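Local atomic coordinates of MMACHC-like protein (Caenorhabditis elegans, PDB entry 5UJC), a protein that probably removes the upper-axial cyanide or alkyl group of cobalamins during vitamin B12 trafficking, using a flavin with NADPH, or glutathione. Residues Val15-Leu19 with Arg101-Met105; Ala55-Thr61 with Phe184-Leu190; Ile118-Tyr122 with Lys131-Gln135. All coordinates share one frame; numbering follows the deposited sequence. Where two conformers were deposited one is given.

Interaction 1 (Val15-Leu19 with Arg101-Met105)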
loop_
_atom_site.group_PDB
_atom_site.type_symbol
_atom_site.label_atom_id
_atom_site.label_comp_id
_atom_site.label_asym_id
_atom_site.label_seq_id
_atom_site.Cartn_x
_atom_site.Cartn_y
_atom_site.Cartn_z
ATOM N N VAL A 15 14.648 8.413 -1.657
ATOM C CA VAL A 15 13.349 7.943 -1.196
ATOM C C VAL A 15 13.523 7.047 0.030
ATOM O O VAL A 15 12.803 7.200 1.045
ATOM C CB VAL A 15 12.583 7.225 -2.331
ATOM C CG1 VAL A 15 11.277 6.625 -1.817
ATOM C CG2 VAL A 15 12.308 8.207 -3.475
ATOM N N ASP A 16 14.487 6.136 -0.046
ATOM C CA ASP A 16 14.710 5.163 1.023
ATOM C C ASP A 16 15.374 5.788 2.270
ATOM O O ASP A 16 15.199 5.294 3.386
ATOM C CB ASP A 16 15.541 4.002 0.502
ATOM C CG ASP A 16 14.755 3.116 -0.460
ATOM O OD1 ASP A 16 13.491 3.189 -0.461
ATOM O OD2 ASP A 16 15.383 2.314 -1.175
ATOM N N GLN A 17 16.047 6.919 2.084
ATOM C CA GLN A 17 16.564 7.681 3.226
ATOM C C GLN A 17 15.459 8.378 3.993
ATOM O O GLN A 17 15.479 8.408 5.224
ATOM C CB GLN A 17 17.603 8.701 2.766
ATOM C CG GLN A 17 18.911 8.086 2.348
ATOM C CD GLN A 17 19.809 9.042 1.574
ATOM O OE1 GLN A 17 19.387 10.132 1.141
ATOM N NE2 GLN A 17 21.038 8.644 1.395
ATOM N N LYS A 18 14.489 8.942 3.268
ATOM C CA LYS A 18 13.465 9.798 3.897
ATOM C C LYS A 18 12.204 9.033 4.279
ATOM O O LYS A 18 11.506 9.434 5.182
ATOM C CB LYS A 18 13.091 10.935 2.980
ATOM C CG LYS A 18 14.239 11.888 2.653
ATOM C CD LYS A 18 15.043 12.321 3.884
ATOM C CE LYS A 18 14.214 13.171 4.836
ATOM N NZ LYS A 18 15.022 13.671 5.985
ATOM N N LEU A 19 11.935 7.926 3.589
ATOM C CA LEU A 19 10.823 6.998 3.950
ATOM C C LEU A 19 11.476 5.676 4.284
ATOM O O LEU A 19 11.679 4.832 3.418
ATOM C CB LEU A 19 9.841 6.858 2.807
ATOM C CG LEU A 19 9.176 8.154 2.332
ATOM C CD1 LEU A 19 8.396 7.874 1.062
ATOM C CD2 LEU A 19 8.246 8.756 3.397
ATOM N N ARG A 101 4.813 13.207 5.369
ATOM C CA ARG A 101 6.039 12.464 5.163
ATOM C C ARG A 101 6.471 12.519 3.683
ATOM O O ARG A 101 7.651 12.659 3.382
ATOM C CB ARG A 101 5.889 11.028 5.651
ATOM C CG ARG A 101 5.566 10.913 7.148
ATOM C CD ARG A 101 6.671 11.546 8.004
ATOM N NE ARG A 101 7.979 11.093 7.549
ATOM C CZ ARG A 101 8.580 9.978 7.952
ATOM N NH1 ARG A 101 8.084 9.261 8.960
ATOM N NH2 ARG A 101 9.703 9.594 7.370
ATOM N N LEU A 102 5.500 12.472 2.772
ATOM C CA LEU A 102 5.804 12.535 1.366
ATOM C C LEU A 102 6.343 13.919 0.960
ATOM O O LEU A 102 7.196 14.021 0.084
ATOM C CB LEU A 102 4.583 12.164 0.530
ATOM C CG LEU A 102 4.263 10.675 0.509
ATOM C CD1 LEU A 102 2.825 10.449 0.027
ATOM C CD2 LEU A 102 5.251 9.932 -0.381
ATOM N N GLU A 103 5.841 14.971 1.606
ATOM C CA GLU A 103 6.339 16.314 1.334
ATOM C C GLU A 103 7.788 16.463 1.797
ATOM O O GLU A 103 8.602 17.028 1.095
ATOM C CB GLU A 103 5.457 17.374 1.996
ATOM C CG GLU A 103 5.910 18.814 1.767
ATOM C CD GLU A 103 6.181 19.136 0.285
ATOM O OE1 GLU A 103 5.463 18.602 -0.598
ATOM O OE2 GLU A 103 7.101 19.928 0.009
ATOM N N ILE A 104 8.103 15.922 2.965
ATOM C CA ILE A 104 9.491 15.951 3.462
ATOM C C ILE A 104 10.443 15.202 2.506
ATOM O O ILE A 104 11.529 15.692 2.161
ATOM C CB ILE A 104 9.565 15.394 4.894
ATOM C CG1 ILE A 104 8.872 16.387 5.862
ATOM C CG2 ILE A 104 11.015 15.149 5.317
ATOM C CD1 ILE A 104 8.505 15.797 7.209
ATOM N N MET A 105 10.003 14.035 2.055
ATOM C CA MET A 105 10.739 13.278 1.096
ATOM C C MET A 105 10.919 14.068 -0.211
ATOM O O MET A 105 11.998 14.098 -0.774
ATOM C CB MET A 105 10.038 11.944 0.826
ATOM C CG MET A 105 10.744 11.046 -0.152
ATOM S SD MET A 105 10.324 11.418 -1.856
ATOM C CE MET A 105 8.673 10.816 -1.876
HETATM O O HOH W 1 9.531 11.796 5.295
#
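Met105 swings CG anti to its backbone N (chi1 -179°) and then folds at its next two torsions, which lays CB and CG against Lys18 and Leu19 and brings SD to Val15 CG2 at the close of helix 5-18. The contact is a helix-helix packing in which two helices on one side of the antiparallel sheet meet, the C-terminal end of helix 5-18 and the later part of helix 93-109. The backbones come nearest at Lys18 and Met105, where Lys18 CB rests 3.8 Å from Met105 CA. Farther out, the bent lysine chain crosses Ile104 at about a right angle, with Lys18 CE 3.8 Å from Ile104 CG2.

Leu19, the first residue to leave the helical path, supplies the central apolar group. Its two methyls divide the work: Leu19 CD1 meets Leu102 CD2 at 4.0 Å, while CD2 lies beside Arg101 CB and O. Leu19 crosses the Met105 chain at roughly a right angle, CG against CG. Val15 completes this layer. Beneath it lies the sheet: Val15 and Leu19 both touch Ile58, and Met105 reaches Leu190.

The polar part is gathered around Lys18 O. The Arg101 chain, bent at chi2 and chi3, turns its guanidinium back toward the end of helix 5-18 and presents an edge to this carbonyl. Arg101 NH2 donates a weak bond to Lys18 O at 2.8 Å, with an N-H...O angle of only 125°. One water supplements this weak bond by donating to both Lys18 O and Arg101 O, so the two backbones are joined through solvent as well. The same water lies in the guanidinium plane and accepts from Arg101 NE at 2.8 Å.

Interaction 2 (Ala55-Thr61 with Phe184-Leu190)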
loop_
_atom_site.group_PDB
_atom_site.type_symbol
_atom_site.label_atom_id
_atom_site.label_comp_id
_atom_site.label_asym_id
_atom_site.label_seq_id
_atom_site.Cartn_x
_atom_site.Cartn_y
_atom_site.Cartn_z
ATOM N N ALA A 55 9.629 3.860 -12.445
ATOM C CA ALA A 55 8.673 4.097 -11.369
ATOM C C ALA A 55 9.172 3.451 -10.082
ATOM O O ALA A 55 9.905 2.447 -10.113
ATOM C CB ALA A 55 7.311 3.541 -11.740
ATOM N N LEU A 56 8.717 4.011 -8.951
ATOM C CA LEU A 56 8.951 3.441 -7.615
ATOM C C LEU A 56 7.633 3.233 -6.918
ATOM O O LEU A 56 6.860 4.168 -6.746
ATOM C CB LEU A 56 9.833 4.348 -6.749
ATOM C CG LEU A 56 11.297 4.443 -7.137
ATOM C CD1 LEU A 56 11.959 5.525 -6.278
ATOM C CD2 LEU A 56 11.997 3.112 -6.922
ATOM N N LEU A 57 7.409 2.004 -6.491
ATOM C CA LEU A 57 6.283 1.658 -5.647
ATOM C C LEU A 57 6.704 1.776 -4.185
ATOM O O LEU A 57 7.639 1.122 -3.771
ATOM C CB LEU A 57 5.853 0.220 -5.956
ATOM C CG LEU A 57 4.771 -0.384 -5.068
ATOM C CD1 LEU A 57 3.458 0.369 -5.211
ATOM C CD2 LEU A 57 4.598 -1.863 -5.365
ATOM N N ILE A 58 5.920 2.523 -3.411
ATOM C CA ILE A 58 6.152 2.709 -1.980
ATOM C C ILE A 58 5.035 1.984 -1.232
ATOM O O ILE A 58 3.837 2.199 -1.510
ATOM C CB ILE A 58 6.139 4.202 -1.582
ATOM C CG1 ILE A 58 7.261 4.973 -2.347
ATOM C CG2 ILE A 58 6.294 4.329 -0.091
ATOM C CD1 ILE A 58 7.191 6.488 -2.239
ATOM N N LEU A 59 5.421 1.081 -0.340
ATOM C CA LEU A 59 4.452 0.406 0.513
ATOM C C LEU A 59 4.778 0.627 1.965
ATOM O O LEU A 59 5.921 1.010 2.313
ATOM C CB LEU A 59 4.335 -1.054 0.164
ATOM C CG LEU A 59 5.504 -1.965 0.272
ATOM C CD1 LEU A 59 5.686 -2.412 1.713
ATOM C CD2 LEU A 59 5.321 -3.203 -0.626
ATOM N N SER A 60 3.767 0.489 2.806
ATOM C CA SER A 60 3.951 0.572 4.255
ATOM C C SER A 60 3.914 -0.801 4.890
ATOM O O SER A 60 3.154 -1.672 4.475
ATOM C CB SER A 60 2.878 1.473 4.869
ATOM O OG SER A 60 1.573 1.050 4.541
ATOM N N THR A 61 4.690 -0.949 5.944
ATOM C CA THR A 61 4.769 -2.186 6.696
ATOM C C THR A 61 4.195 -1.890 8.101
ATOM O O THR A 61 3.750 -0.764 8.342
ATOM C CB THR A 61 6.213 -2.682 6.726
ATOM O OG1 THR A 61 6.988 -1.855 7.593
ATOM C CG2 THR A 61 6.815 -2.639 5.309
ATOM N N PHE A 184 0.507 -5.209 5.609
ATOM C CA PHE A 184 1.168 -4.136 4.887
ATOM C C PHE A 184 0.106 -3.454 4.016
ATOM O O PHE A 184 -1.013 -3.973 3.885
ATOM C CB PHE A 184 2.313 -4.690 3.986
ATOM C CG PHE A 184 1.836 -5.243 2.660
ATOM C CD1 PHE A 184 1.256 -6.508 2.568
ATOM C CD2 PHE A 184 1.959 -4.497 1.508
ATOM C CE1 PHE A 184 0.781 -6.984 1.346
ATOM C CE2 PHE A 184 1.473 -4.965 0.284
ATOM C CZ PHE A 184 0.894 -6.217 0.206
ATOM N N ALA A 185 0.462 -2.322 3.401
ATOM C CA ALA A 185 -0.396 -1.698 2.417
ATOM C C ALA A 185 0.414 -1.034 1.345
ATOM O O ALA A 185 1.513 -0.554 1.596
ATOM C CB ALA A 185 -1.305 -0.678 3.085
ATOM N N PHE A 186 -0.154 -0.958 0.146
ATOM C CA PHE A 186 0.437 -0.129 -0.899
ATOM C C PHE A 186 0.074 1.331 -0.623
ATOM O O PHE A 186 -0.997 1.612 -0.140
ATOM C CB PHE A 186 -0.066 -0.560 -2.260
ATOM C CG PHE A 186 0.269 -1.979 -2.594
ATOM C CD1 PHE A 186 1.585 -2.337 -2.895
ATOM C CD2 PHE A 186 -0.700 -2.979 -2.553
ATOM C CE1 PHE A 186 1.893 -3.657 -3.221
ATOM C CE2 PHE A 186 -0.386 -4.289 -2.902
ATOM C CZ PHE A 186 0.886 -4.624 -3.218
ATOM N N ARG A 187 0.993 2.244 -0.880
ATOM C CA ARG A 187 0.741 3.657 -0.564
ATOM C C ARG A 187 0.824 4.568 -1.783
ATOM O O ARG A 187 -0.112 5.336 -2.040
ATOM C CB ARG A 187 1.670 4.158 0.569
ATOM C CG ARG A 187 1.405 3.450 1.899
ATOM C CD ARG A 187 0.009 3.736 2.430
ATOM N NE ARG A 187 -0.272 3.048 3.686
ATOM C CZ ARG A 187 -1.476 2.978 4.225
ATOM N NH1 ARG A 187 -2.487 3.693 3.711
ATOM N NH2 ARG A 187 -1.682 2.217 5.296
ATOM N N SER A 188 1.951 4.570 -2.480
ATOM C CA SER A 188 2.151 5.537 -3.555
ATOM C C SER A 188 3.042 4.968 -4.636
ATOM O O SER A 188 3.847 4.071 -4.395
ATOM C CB SER A 188 2.782 6.862 -3.032
ATOM O OG SER A 188 2.010 7.453 -2.008
ATOM N N VAL A 189 2.895 5.505 -5.838
ATOM C CA VAL A 189 3.833 5.270 -6.899
ATOM C C VAL A 189 4.371 6.609 -7.381
ATOM O O VAL A 189 3.611 7.550 -7.610
ATOM C CB VAL A 189 3.185 4.515 -8.080
ATOM C CG1 VAL A 189 4.080 4.562 -9.309
ATOM C CG2 VAL A 189 2.871 3.063 -7.698
ATOM N N LEU A 190 5.688 6.684 -7.477
ATOM C CA LEU A 190 6.396 7.822 -8.056
ATOM C C LEU A 190 6.811 7.473 -9.466
ATOM O O LEU A 190 7.368 6.398 -9.698
ATOM C CB LEU A 190 7.635 8.143 -7.239
ATOM C CG LEU A 190 7.471 8.337 -5.745
ATOM C CD1 LEU A 190 8.818 8.572 -5.098
ATOM C CD2 LEU A 190 6.535 9.445 -5.407
HETATM O O HOH W 2 0.022 -0.022 6.504
#
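The Phe186 ring takes Phe184 CE2 against one face, 3.5 Å above its plane and toward the rim, while Phe184 meets it with an edge. Obliquely to these rings come Leu57 CD2, 3.9 Å from Phe186 CE1, and Leu59 CD2 beside Phe184. The Arg187 guanidinium has Ala185 CB over one face and, at an edge, Ser60 and a water. These groups belong to, or directly precede or adjoin, an antiparallel strand pair, 55-60 with 185-190, at the middle of the four-stranded sheet, interrupted by a classic beta bulge: Arg187 and Ser188 together face Ile58.

At the bulge Ile58 O accepts two backbone N-H groups, a shorter bond from Arg187 N (2.9 Å) and a longer one from Ser188 N (3.2 Å), the latter donor tilted 21° from the carbonyl plane. On either side of it the pairing is regular, Leu56 with Leu190 and Ser60 with Ala185 each forming a hydrogen-bonded pair. Leu57 CD1 packs on Val189 CG2 at 3.7 Å on the face shared with Phe186, which borders the methylcobalamin; Phe186 O is hydrogen-bonded to the ligand. On the other face Ile58 CD1 meets Leu190 CD1, and helix 93-109 covers Ser188 and Leu190.

At the bulge the Arg187 side chain runs alongside Ser60. Ser60 OG stands between its backbone N and carbonyl carbon (chi1 55°), within reach of the guanidinium edge. Replacing Arg187 by an alanine would probably leave Ser60 OG without its NE donor and uncover the methyl of Ala185. A tartrate, probably from the crystallisation liquor, is hydrogen-bonded to Arg187 NH1. The water near Ser60 OG also accepts from Arg187 NH2 at 3.1 Å, while Arg187 NE donates to Ser60 OG at 2.9 Å.

Interaction 3 (Ile118-Tyr122 with Lys131-Gln135); sequences ILHDY and KILMQ
Apolar contacts carry most of this joint between edge strand 117-120 and the loop leading into helix 134-140. Leu119 lies across both Lys131 and Ile132 at about right angles: Leu119 CD2 touches the aliphatic lysine chain at Lys131 CD (3.8 Å), and Leu119 CB meets Ile132 CG2 at 3.9 Å. That methyl occupies the position between the backbone N and carbonyl carbon of Ile132, since the chi1 of -164° sends CG1 anti to N, and it thereby faces the strand.

Met134 makes a different kind of contact, side chain against backbone. Its chain bends at chi2 and carries Met134 CE to the peptide joining His120 and Asp121, 3.4 Å from Asp121 N, while Met134 CG packs on Asp121 CB at 3.9 Å. Met134 also packs against Phe186 and Val189 on one face of the sheet.

No direct hydrogen bond links the segments. Instead a water lies 2.9 Å from His120 O, to which it can donate, and accepts from Ile132 N at 3.0 Å. The imidazole turns the other way, with His120 ND1 bonded to Ser188 OG.

Methylcobalamin uses the polar backbone at this joint: Asp121 O, Ile132 O and Met134 N all hydrogen-bond to it. Because the direct contact is apolar apart from one water, main-chain groups of both segments probably remain available to the cobalamin.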
loop_
_atom_site.group_PDB
_atom_site.type_symbol
_atom_site.label_atom_id
_atom_site.label_comp_id
_atom_site.label_asym_id
_atom_site.label_seq_id
_atom_site.Cartn_x
_atom_site.Cartn_y
_atom_site.Cartn_z
ATOM N N ILE A 118 3.255 11.802 -8.559
ATOM C CA ILE A 118 2.925 10.936 -7.429
ATOM C C ILE A 118 1.467 10.517 -7.529
ATOM O O ILE A 118 0.581 11.368 -7.687
ATOM C CB ILE A 118 3.152 11.632 -6.039
ATOM C CG1 ILE A 118 4.551 12.262 -5.936
ATOM C CG2 ILE A 118 2.881 10.614 -4.917
ATOM C CD1 ILE A 118 4.873 12.823 -4.554
ATOM N N LEU A 119 1.231 9.200 -7.481
ATOM C CA LEU A 119 -0.126 8.634 -7.473
ATOM C C LEU A 119 -0.288 7.814 -6.219
ATOM O O LEU A 119 0.570 7.023 -5.900
ATOM C CB LEU A 119 -0.322 7.720 -8.712
ATOM C CG LEU A 119 -0.321 8.439 -10.058
ATOM C CD1 LEU A 119 -0.433 7.419 -11.188
ATOM C CD2 LEU A 119 -1.468 9.455 -10.151
ATOM N N HIS A 120 -1.401 7.994 -5.520
ATOM C CA HIS A 120 -1.655 7.231 -4.288
ATOM C C HIS A 120 -2.579 6.078 -4.538
ATOM O O HIS A 120 -3.275 6.029 -5.566
ATOM C CB HIS A 120 -2.245 8.154 -3.233
ATOM C CG HIS A 120 -1.437 9.373 -3.011
ATOM N ND1 HIS A 120 -0.108 9.326 -2.633
ATOM C CD2 HIS A 120 -1.732 10.679 -3.202
ATOM C CE1 HIS A 120 0.372 10.562 -2.589
ATOM N NE2 HIS A 120 -0.600 11.400 -2.910
ATOM N N ASP A 121 -2.634 5.145 -3.600
ATOM C CA ASP A 121 -3.610 4.044 -3.702
ATOM C C ASP A 121 -5.063 4.554 -3.831
ATOM O O ASP A 121 -5.877 3.947 -4.512
ATOM C CB ASP A 121 -3.468 3.073 -2.507
ATOM C CG ASP A 121 -3.834 3.691 -1.200
ATOM O OD1 ASP A 121 -3.234 4.718 -0.843
ATOM O OD2 ASP A 121 -4.720 3.140 -0.522
ATOM N N TYR A 122 -5.348 5.676 -3.197
ATOM C CA TYR A 122 -6.676 6.265 -3.201
ATOM C C TYR A 122 -6.900 7.293 -4.301
ATOM O O TYR A 122 -7.999 7.853 -4.393
ATOM C CB TYR A 122 -6.979 6.879 -1.842
ATOM C CG TYR A 122 -5.978 7.890 -1.350
ATOM C CD1 TYR A 122 -5.970 9.173 -1.817
ATOM C CD2 TYR A 122 -4.996 7.525 -0.465
ATOM C CE1 TYR A 122 -5.032 10.087 -1.375
ATOM C CE2 TYR A 122 -4.052 8.431 -0.018
ATOM C CZ TYR A 122 -4.115 9.725 -0.416
ATOM O OH TYR A 122 -3.188 10.654 0.071
ATOM N N LYS A 131 -6.447 5.712 -10.341
ATOM C CA LYS A 131 -5.423 6.133 -11.277
ATOM C C LYS A 131 -4.349 5.110 -11.505
ATOM O O LYS A 131 -3.733 5.104 -12.581
ATOM C CB LYS A 131 -4.805 7.454 -10.844
ATOM C CG LYS A 131 -5.792 8.598 -10.826
ATOM C CD LYS A 131 -5.119 9.961 -10.940
ATOM C CE LYS A 131 -4.841 10.315 -12.391
ATOM N NZ LYS A 131 -4.834 11.794 -12.621
ATOM N N ILE A 132 -4.059 4.277 -10.502
ATOM C CA ILE A 132 -3.074 3.220 -10.664
ATOM C C ILE A 132 -3.444 2.034 -9.802
ATOM O O ILE A 132 -3.972 2.203 -8.685
ATOM C CB ILE A 132 -1.646 3.724 -10.389
ATOM C CG1 ILE A 132 -0.609 2.727 -10.951
ATOM C CG2 ILE A 132 -1.427 3.993 -8.907
ATOM C CD1 ILE A 132 0.771 3.307 -11.044
ATOM N N LEU A 133 -3.262 0.829 -10.351
ATOM C CA LEU A 133 -3.691 -0.397 -9.678
ATOM C C LEU A 133 -2.526 -0.977 -8.908
ATOM O O LEU A 133 -1.580 -1.529 -9.483
ATOM C CB LEU A 133 -4.257 -1.397 -10.701
ATOM C CG LEU A 133 -5.544 -0.915 -11.380
ATOM C CD1 LEU A 133 -6.001 -1.936 -12.370
ATOM C CD2 LEU A 133 -6.641 -0.610 -10.356
ATOM N N MET A 134 -2.562 -0.786 -7.601
ATOM C CA MET A 134 -1.400 -1.054 -6.754
ATOM C C MET A 134 -1.004 -2.513 -6.650
ATOM O O MET A 134 0.185 -2.838 -6.583
ATOM C CB MET A 134 -1.653 -0.509 -5.353
ATOM C CG MET A 134 -1.677 0.962 -5.283
ATOM S SD MET A 134 -0.096 1.673 -5.724
ATOM C CE MET A 134 -0.389 3.383 -5.358
ATOM N N GLN A 135 -1.988 -3.407 -6.651
ATOM C CA GLN A 135 -1.664 -4.841 -6.568
ATOM C C GLN A 135 -0.961 -5.314 -7.826
ATOM O O GLN A 135 -0.049 -6.141 -7.773
ATOM C CB GLN A 135 -2.914 -5.673 -6.280
ATOM C CG GLN A 135 -3.537 -5.311 -4.940
ATOM C CD GLN A 135 -4.992 -5.659 -4.874
ATOM O OE1 GLN A 135 -5.782 -5.241 -5.730
ATOM N NE2 GLN A 135 -5.370 -6.450 -3.869
HETATM O O HOH W 3 -4.968 4.996 -7.685
#

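In the fold
Interaction 2 forms the buried centre of the fold, whereas interactions 1 and 3 are partly buried and flank it. Interaction 1 seats two helices on one face of the sheet, where Leu19 reaches Ile58 and Val15 reaches Leu56 and Leu190. Interaction 3 is nested within the chain loop that interaction 2 closes; strand 117-120 extends the same sheet, with Leu119 O close to Val189 N. The chemistry follows position: backbone hydrogen bonding, broken by a bulge, in the sheet, apolar packing with a water-assisted arginine at the helices, and mostly apolar contacts beside the cobalamin. Leu102 of interaction 1 also touches His120 of interaction 3.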